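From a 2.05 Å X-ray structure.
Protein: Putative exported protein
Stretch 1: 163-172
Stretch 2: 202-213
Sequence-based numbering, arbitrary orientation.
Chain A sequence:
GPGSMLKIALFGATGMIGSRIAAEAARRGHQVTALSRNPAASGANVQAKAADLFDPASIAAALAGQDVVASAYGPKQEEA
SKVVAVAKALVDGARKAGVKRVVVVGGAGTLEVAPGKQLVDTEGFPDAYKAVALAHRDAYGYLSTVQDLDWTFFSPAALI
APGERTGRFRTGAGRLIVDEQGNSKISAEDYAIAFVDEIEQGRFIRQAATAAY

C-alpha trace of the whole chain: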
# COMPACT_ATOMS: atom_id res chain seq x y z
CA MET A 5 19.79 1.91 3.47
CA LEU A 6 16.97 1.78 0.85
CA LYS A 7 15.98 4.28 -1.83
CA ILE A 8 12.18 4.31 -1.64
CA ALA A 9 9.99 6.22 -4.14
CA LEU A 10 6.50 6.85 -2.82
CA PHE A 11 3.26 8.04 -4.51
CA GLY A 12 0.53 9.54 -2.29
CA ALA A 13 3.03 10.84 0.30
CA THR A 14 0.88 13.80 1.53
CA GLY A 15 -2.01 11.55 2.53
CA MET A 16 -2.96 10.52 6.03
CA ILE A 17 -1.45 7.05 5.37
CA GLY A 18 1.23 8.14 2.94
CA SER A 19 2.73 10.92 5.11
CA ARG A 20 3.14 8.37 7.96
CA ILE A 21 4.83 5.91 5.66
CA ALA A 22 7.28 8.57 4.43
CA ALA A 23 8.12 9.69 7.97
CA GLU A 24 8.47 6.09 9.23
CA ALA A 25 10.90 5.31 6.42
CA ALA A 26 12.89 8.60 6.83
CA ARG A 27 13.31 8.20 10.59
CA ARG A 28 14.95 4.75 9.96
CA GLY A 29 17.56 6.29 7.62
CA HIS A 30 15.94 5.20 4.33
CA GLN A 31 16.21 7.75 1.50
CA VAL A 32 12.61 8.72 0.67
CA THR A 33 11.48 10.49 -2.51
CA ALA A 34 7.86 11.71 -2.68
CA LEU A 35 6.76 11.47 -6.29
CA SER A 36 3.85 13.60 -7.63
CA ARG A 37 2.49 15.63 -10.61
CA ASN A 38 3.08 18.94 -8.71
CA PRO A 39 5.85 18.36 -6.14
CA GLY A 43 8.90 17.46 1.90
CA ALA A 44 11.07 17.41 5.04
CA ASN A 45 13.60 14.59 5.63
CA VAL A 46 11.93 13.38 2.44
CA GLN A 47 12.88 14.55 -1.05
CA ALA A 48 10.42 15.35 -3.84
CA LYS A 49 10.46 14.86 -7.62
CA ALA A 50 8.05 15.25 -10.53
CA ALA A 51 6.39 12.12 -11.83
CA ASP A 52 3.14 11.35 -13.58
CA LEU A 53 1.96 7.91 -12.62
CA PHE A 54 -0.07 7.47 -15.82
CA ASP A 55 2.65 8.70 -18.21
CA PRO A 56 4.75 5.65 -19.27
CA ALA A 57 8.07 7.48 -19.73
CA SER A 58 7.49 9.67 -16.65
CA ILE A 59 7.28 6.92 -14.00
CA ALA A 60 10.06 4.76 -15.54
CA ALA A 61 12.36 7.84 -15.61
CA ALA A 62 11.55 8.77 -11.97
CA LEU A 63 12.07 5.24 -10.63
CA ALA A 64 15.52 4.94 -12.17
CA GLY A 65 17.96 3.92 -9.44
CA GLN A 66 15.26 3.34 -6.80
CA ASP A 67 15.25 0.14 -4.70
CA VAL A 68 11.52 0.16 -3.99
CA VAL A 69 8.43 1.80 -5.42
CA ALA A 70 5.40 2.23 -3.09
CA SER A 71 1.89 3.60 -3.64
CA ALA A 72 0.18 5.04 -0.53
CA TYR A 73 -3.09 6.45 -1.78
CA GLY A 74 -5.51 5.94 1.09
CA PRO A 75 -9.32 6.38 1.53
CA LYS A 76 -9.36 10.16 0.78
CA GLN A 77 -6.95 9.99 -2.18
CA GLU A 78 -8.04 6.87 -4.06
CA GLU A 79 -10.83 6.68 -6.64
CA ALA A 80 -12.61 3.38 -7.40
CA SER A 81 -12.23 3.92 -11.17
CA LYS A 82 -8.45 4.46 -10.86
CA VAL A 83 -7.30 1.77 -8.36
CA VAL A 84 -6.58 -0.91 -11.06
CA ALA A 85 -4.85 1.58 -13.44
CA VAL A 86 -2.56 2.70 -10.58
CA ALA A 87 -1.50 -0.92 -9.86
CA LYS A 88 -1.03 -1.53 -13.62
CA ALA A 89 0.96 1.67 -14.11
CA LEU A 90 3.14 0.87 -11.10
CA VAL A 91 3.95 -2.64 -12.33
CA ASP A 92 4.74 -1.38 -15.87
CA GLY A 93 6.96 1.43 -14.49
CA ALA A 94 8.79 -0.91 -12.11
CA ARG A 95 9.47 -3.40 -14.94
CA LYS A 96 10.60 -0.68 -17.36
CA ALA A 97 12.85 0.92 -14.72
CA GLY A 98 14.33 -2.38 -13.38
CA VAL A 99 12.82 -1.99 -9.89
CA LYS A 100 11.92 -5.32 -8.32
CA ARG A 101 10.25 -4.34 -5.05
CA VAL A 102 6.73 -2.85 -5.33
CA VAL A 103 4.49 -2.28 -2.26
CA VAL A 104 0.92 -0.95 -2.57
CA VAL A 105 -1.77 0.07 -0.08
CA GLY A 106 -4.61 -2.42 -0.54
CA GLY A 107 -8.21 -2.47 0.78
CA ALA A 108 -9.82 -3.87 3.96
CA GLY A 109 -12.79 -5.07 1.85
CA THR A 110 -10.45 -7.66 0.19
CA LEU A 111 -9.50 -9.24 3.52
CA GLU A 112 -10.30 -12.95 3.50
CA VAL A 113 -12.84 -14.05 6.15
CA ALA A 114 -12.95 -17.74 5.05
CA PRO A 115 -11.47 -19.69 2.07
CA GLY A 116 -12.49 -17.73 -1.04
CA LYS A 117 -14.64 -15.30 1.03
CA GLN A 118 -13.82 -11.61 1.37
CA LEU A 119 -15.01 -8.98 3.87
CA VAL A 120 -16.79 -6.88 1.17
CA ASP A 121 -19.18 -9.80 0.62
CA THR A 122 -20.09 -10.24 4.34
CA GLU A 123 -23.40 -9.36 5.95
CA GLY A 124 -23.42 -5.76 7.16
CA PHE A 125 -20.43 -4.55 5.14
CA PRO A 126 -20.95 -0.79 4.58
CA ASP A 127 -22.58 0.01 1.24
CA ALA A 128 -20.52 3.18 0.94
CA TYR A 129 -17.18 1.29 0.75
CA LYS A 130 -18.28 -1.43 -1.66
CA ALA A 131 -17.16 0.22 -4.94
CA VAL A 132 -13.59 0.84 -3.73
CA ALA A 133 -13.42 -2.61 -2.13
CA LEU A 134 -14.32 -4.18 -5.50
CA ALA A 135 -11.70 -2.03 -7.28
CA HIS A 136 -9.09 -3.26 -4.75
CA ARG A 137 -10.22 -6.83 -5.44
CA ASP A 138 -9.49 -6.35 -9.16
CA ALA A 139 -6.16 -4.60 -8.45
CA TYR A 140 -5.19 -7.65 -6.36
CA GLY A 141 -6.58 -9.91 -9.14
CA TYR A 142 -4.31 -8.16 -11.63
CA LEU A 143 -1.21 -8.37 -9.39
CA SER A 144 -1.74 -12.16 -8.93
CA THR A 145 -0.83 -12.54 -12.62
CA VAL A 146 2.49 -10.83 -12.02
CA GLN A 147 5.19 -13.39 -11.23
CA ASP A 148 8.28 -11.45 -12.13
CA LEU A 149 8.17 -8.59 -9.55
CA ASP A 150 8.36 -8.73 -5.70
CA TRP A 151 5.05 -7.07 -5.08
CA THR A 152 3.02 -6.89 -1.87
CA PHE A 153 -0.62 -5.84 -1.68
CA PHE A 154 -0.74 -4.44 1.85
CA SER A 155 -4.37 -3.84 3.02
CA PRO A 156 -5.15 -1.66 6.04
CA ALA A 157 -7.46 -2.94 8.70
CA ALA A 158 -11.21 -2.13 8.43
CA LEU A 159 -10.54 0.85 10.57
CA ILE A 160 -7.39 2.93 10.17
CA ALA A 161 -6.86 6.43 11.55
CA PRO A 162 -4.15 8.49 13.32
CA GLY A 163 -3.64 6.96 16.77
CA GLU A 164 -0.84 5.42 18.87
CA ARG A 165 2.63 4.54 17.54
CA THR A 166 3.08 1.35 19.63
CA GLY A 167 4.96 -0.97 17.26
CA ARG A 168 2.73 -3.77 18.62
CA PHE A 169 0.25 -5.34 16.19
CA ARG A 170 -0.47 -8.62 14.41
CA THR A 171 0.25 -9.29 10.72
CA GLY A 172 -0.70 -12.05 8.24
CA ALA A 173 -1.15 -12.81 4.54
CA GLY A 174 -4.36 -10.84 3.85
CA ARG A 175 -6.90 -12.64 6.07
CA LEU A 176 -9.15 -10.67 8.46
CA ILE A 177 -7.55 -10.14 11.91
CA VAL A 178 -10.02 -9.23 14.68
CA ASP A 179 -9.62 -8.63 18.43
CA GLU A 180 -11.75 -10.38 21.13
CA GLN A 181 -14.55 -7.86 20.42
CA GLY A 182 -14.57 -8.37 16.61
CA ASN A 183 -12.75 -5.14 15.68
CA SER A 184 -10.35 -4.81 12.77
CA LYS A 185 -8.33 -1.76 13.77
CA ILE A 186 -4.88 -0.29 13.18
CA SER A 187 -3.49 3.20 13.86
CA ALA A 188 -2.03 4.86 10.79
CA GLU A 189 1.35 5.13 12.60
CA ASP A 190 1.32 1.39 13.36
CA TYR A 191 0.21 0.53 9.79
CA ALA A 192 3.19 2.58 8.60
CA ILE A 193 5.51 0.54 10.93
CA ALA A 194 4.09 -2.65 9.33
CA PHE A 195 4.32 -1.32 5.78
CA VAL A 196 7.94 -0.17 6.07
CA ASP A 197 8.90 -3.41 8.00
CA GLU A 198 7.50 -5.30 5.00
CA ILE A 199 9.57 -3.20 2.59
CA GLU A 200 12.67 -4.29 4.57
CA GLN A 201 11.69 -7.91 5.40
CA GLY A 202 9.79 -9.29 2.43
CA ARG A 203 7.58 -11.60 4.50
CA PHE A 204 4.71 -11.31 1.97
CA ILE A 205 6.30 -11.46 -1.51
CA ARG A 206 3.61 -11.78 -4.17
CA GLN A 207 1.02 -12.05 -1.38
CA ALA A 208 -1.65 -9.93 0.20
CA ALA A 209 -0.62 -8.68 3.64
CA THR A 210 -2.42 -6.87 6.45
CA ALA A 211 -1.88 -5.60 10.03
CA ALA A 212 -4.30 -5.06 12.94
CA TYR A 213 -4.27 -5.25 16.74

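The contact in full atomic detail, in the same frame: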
# COMPACT_ATOMS: atom_id res chain seq x y z
N GLY A 163 -3.45 7.52 15.43
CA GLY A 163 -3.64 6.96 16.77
C GLY A 163 -2.30 6.77 17.47
O GLY A 163 -1.46 7.64 17.41
N GLU A 164 -2.10 5.63 18.12
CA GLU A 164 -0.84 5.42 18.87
C GLU A 164 0.25 4.78 18.00
O GLU A 164 -0.04 3.93 17.18
CB GLU A 164 -1.12 4.60 20.14
N ARG A 165 1.50 5.21 18.15
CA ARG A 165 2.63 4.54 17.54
C ARG A 165 3.13 3.56 18.61
O ARG A 165 3.88 3.94 19.50
CB ARG A 165 3.70 5.57 17.14
CG ARG A 165 4.78 5.04 16.22
CD ARG A 165 5.91 6.04 15.92
NE ARG A 165 6.89 5.43 15.00
CZ ARG A 165 8.00 4.83 15.41
NH1 ARG A 165 8.29 4.79 16.71
NH2 ARG A 165 8.84 4.28 14.56
N THR A 166 2.68 2.31 18.57
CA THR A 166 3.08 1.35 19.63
C THR A 166 4.13 0.34 19.15
O THR A 166 4.91 -0.20 19.96
CB THR A 166 1.89 0.53 20.14
OG1 THR A 166 1.52 -0.44 19.15
CG2 THR A 166 0.67 1.43 20.49
N GLY A 167 4.08 0.04 17.85
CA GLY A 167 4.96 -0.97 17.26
C GLY A 167 4.52 -2.38 17.63
O GLY A 167 5.27 -3.34 17.39
N ARG A 168 3.32 -2.49 18.20
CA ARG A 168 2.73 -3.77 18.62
C ARG A 168 1.40 -4.04 17.91
O ARG A 168 0.41 -3.35 18.14
CB ARG A 168 2.57 -3.83 20.15
CG ARG A 168 3.89 -3.77 20.92
CD ARG A 168 3.73 -3.87 22.44
NE ARG A 168 2.77 -2.90 22.98
CZ ARG A 168 3.08 -1.67 23.43
NH1 ARG A 168 4.34 -1.24 23.44
NH2 ARG A 168 2.12 -0.87 23.91
N PHE A 169 1.39 -5.04 17.05
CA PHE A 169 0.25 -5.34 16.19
C PHE A 169 0.50 -6.71 15.58
O PHE A 169 1.67 -7.21 15.53
CB PHE A 169 0.10 -4.26 15.08
CG PHE A 169 1.39 -3.97 14.32
CD1 PHE A 169 1.78 -4.78 13.29
CD2 PHE A 169 2.23 -2.91 14.71
CE1 PHE A 169 2.99 -4.55 12.62
CE2 PHE A 169 3.42 -2.68 14.06
CZ PHE A 169 3.81 -3.50 13.01
N ARG A 170 -0.58 -7.35 15.12
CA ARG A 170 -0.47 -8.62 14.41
C ARG A 170 -0.43 -8.35 12.90
O ARG A 170 -0.97 -7.35 12.42
CB ARG A 170 -1.65 -9.53 14.76
CG ARG A 170 -1.66 -9.91 16.25
CD ARG A 170 -2.87 -10.79 16.56
NE ARG A 170 -4.12 -10.05 16.70
CZ ARG A 170 -5.32 -10.62 16.81
NH1 ARG A 170 -5.44 -11.95 16.75
NH2 ARG A 170 -6.39 -9.86 16.96
N THR A 171 0.15 -9.31 12.17
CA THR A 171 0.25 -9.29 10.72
C THR A 171 -0.01 -10.70 10.19
O THR A 171 0.16 -11.68 10.92
CB THR A 171 1.67 -8.90 10.26
OG1 THR A 171 2.61 -9.77 10.90
CG2 THR A 171 1.99 -7.47 10.61
N GLY A 172 -0.40 -10.78 8.92
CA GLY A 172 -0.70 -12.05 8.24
C GLY A 172 -0.96 -11.83 6.76
O GLY A 172 -1.03 -10.69 6.29
N GLY A 202 10.34 -8.41 3.44
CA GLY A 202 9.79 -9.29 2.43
C GLY A 202 9.16 -10.58 2.98
O GLY A 202 9.47 -11.69 2.51
N ARG A 203 8.28 -10.44 3.96
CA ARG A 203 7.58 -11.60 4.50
C ARG A 203 6.41 -12.03 3.59
O ARG A 203 5.97 -13.18 3.66
CB ARG A 203 7.10 -11.38 5.94
CG ARG A 203 8.19 -11.50 7.01
CD ARG A 203 7.68 -11.01 8.36
NE ARG A 203 6.68 -11.92 8.88
CZ ARG A 203 5.54 -11.58 9.47
NH1 ARG A 203 5.22 -10.28 9.69
NH2 ARG A 203 4.72 -12.55 9.87
N PHE A 204 5.96 -11.13 2.71
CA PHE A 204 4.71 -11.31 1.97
C PHE A 204 4.91 -11.01 0.49
O PHE A 204 4.20 -10.19 -0.08
CB PHE A 204 3.62 -10.38 2.57
CG PHE A 204 3.32 -10.64 4.03
CD1 PHE A 204 2.62 -11.79 4.41
CD2 PHE A 204 3.73 -9.76 5.01
CE1 PHE A 204 2.35 -12.06 5.75
CE2 PHE A 204 3.47 -10.03 6.36
CZ PHE A 204 2.77 -11.18 6.73
N ILE A 205 5.93 -11.65 -0.10
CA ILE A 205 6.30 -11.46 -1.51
C ILE A 205 5.25 -12.13 -2.38
O ILE A 205 4.93 -13.31 -2.18
CB ILE A 205 7.71 -12.03 -1.82
CG1 ILE A 205 8.78 -11.34 -0.96
CG2 ILE A 205 8.06 -11.93 -3.32
CD1 ILE A 205 8.93 -9.85 -1.19
N ARG A 206 4.72 -11.36 -3.32
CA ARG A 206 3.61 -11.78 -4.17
C ARG A 206 2.40 -12.28 -3.39
O ARG A 206 1.70 -13.17 -3.83
CB ARG A 206 4.09 -12.77 -5.25
CG ARG A 206 4.90 -12.08 -6.34
CD ARG A 206 5.36 -13.08 -7.40
NE ARG A 206 6.35 -14.01 -6.85
CZ ARG A 206 7.63 -13.71 -6.65
NH1 ARG A 206 8.09 -12.48 -6.93
NH2 ARG A 206 8.46 -14.62 -6.14
N GLN A 207 2.14 -11.67 -2.23
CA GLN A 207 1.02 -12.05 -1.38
C GLN A 207 0.32 -10.79 -0.95
O GLN A 207 0.91 -9.69 -0.95
CB GLN A 207 1.51 -12.84 -0.14
CG GLN A 207 2.15 -14.19 -0.44
CD GLN A 207 2.63 -14.95 0.80
OE1 GLN A 207 2.85 -14.37 1.85
NE2 GLN A 207 2.80 -16.28 0.67
N ALA A 208 -0.96 -10.94 -0.60
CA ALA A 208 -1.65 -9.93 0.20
C ALA A 208 -1.05 -9.97 1.59
O ALA A 208 -0.48 -11.01 2.01
CB ALA A 208 -3.16 -10.23 0.26
N ALA A 209 -1.17 -8.85 2.30
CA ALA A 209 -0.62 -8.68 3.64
C ALA A 209 -1.53 -7.71 4.34
O ALA A 209 -2.09 -6.83 3.68
CB ALA A 209 0.77 -8.06 3.54
N THR A 210 -1.61 -7.80 5.65
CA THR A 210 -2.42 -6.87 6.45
C THR A 210 -1.90 -6.83 7.89
O THR A 210 -1.17 -7.75 8.31
CB THR A 210 -3.89 -7.33 6.48
OG1 THR A 210 -4.72 -6.23 6.84
CG2 THR A 210 -4.10 -8.51 7.47
N ALA A 211 -2.27 -5.79 8.62
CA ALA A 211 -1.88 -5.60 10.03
C ALA A 211 -3.11 -5.14 10.82
O ALA A 211 -4.00 -4.46 10.28
CB ALA A 211 -0.75 -4.59 10.15
N ALA A 212 -3.19 -5.52 12.08
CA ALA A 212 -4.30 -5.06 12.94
C ALA A 212 -3.95 -5.46 14.33
O ALA A 212 -3.13 -6.35 14.47
CB ALA A 212 -5.62 -5.72 12.52
N TYR A 213 -4.55 -4.82 15.35
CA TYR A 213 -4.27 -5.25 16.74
C TYR A 213 -4.85 -6.64 16.98
O TYR A 213 -5.94 -6.95 16.48
CB TYR A 213 -4.75 -4.23 17.78
CG TYR A 213 -4.12 -2.90 17.50
CD1 TYR A 213 -2.73 -2.74 17.61
CD2 TYR A 213 -4.88 -1.83 17.07
CE1 TYR A 213 -2.12 -1.55 17.30
CE2 TYR A 213 -4.29 -0.62 16.77
CZ TYR A 213 -2.93 -0.48 16.88
OH TYR A 213 -2.38 0.71 16.56
OXT TYR A 213 -4.24 -7.47 17.67
O HOH W 1 2.51 -13.17 11.32

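Y213, G172 and R170 cover the most surface in this contact, where the short strand 170-172 runs antiparallel to the strand that ends at A212 and 573 Å² is buried in all. Four backbone hydrogen bonds join the strands in two reciprocal pairs: R170 N to A212 O (2.8 Å) with A212 N to R170 O (2.9 Å), and G172 N to T210 O (3.2 Å) with T210 N to G172 O (3.0 Å). Between them, T171 and A211 form a non-hydrogen-bonded pair whose CA atoms lie 4.3 Å apart; here CA-H...O contacts fill in, from A211 CA to R170 O (3.1 Å) and from T171 CA to T210 O (3.2 Å).

Y213, the C-terminal residue, is gripped through its carboxylate. The R170 side chain (chi1 m) brings its guanidinium edge-on to this group: NE forms a salt bridge with Y213 OXT at 2.8 Å, and R170 NH2 donates to Y213 O at 3.0 Å. A long, charged side chain thus neutralises the chain end beside the sheet. The CA-to-CB bond of Y213 points away, yet chi1 m returns its ring to the first stretch, where R168 O meets the ring edge (3.2 Å to Y213 CE1) and F169 CB packs 4.1 Å from Y213 CD1.

The backbone of G172 meets the F204 ring, with G172 C 3.5 Å from F204 CE1; the space a CB would take is free, so this contact does not require glycine. T171 and A211 point to the same face of the sheet, where T171 CG2 and A211 CB pack at 4.0 Å and the small methyl of A211 also receives F169 CD1 at 4.0 Å. T171 OG1 accepts a nearly straight hydrogen bond from R203 NH1 (2.9 Å), while a water bridges R203 NH2 (2.7 Å to the water O) and T171 O (2.8 Å to the same O), tying this arginine to both side chain and backbone.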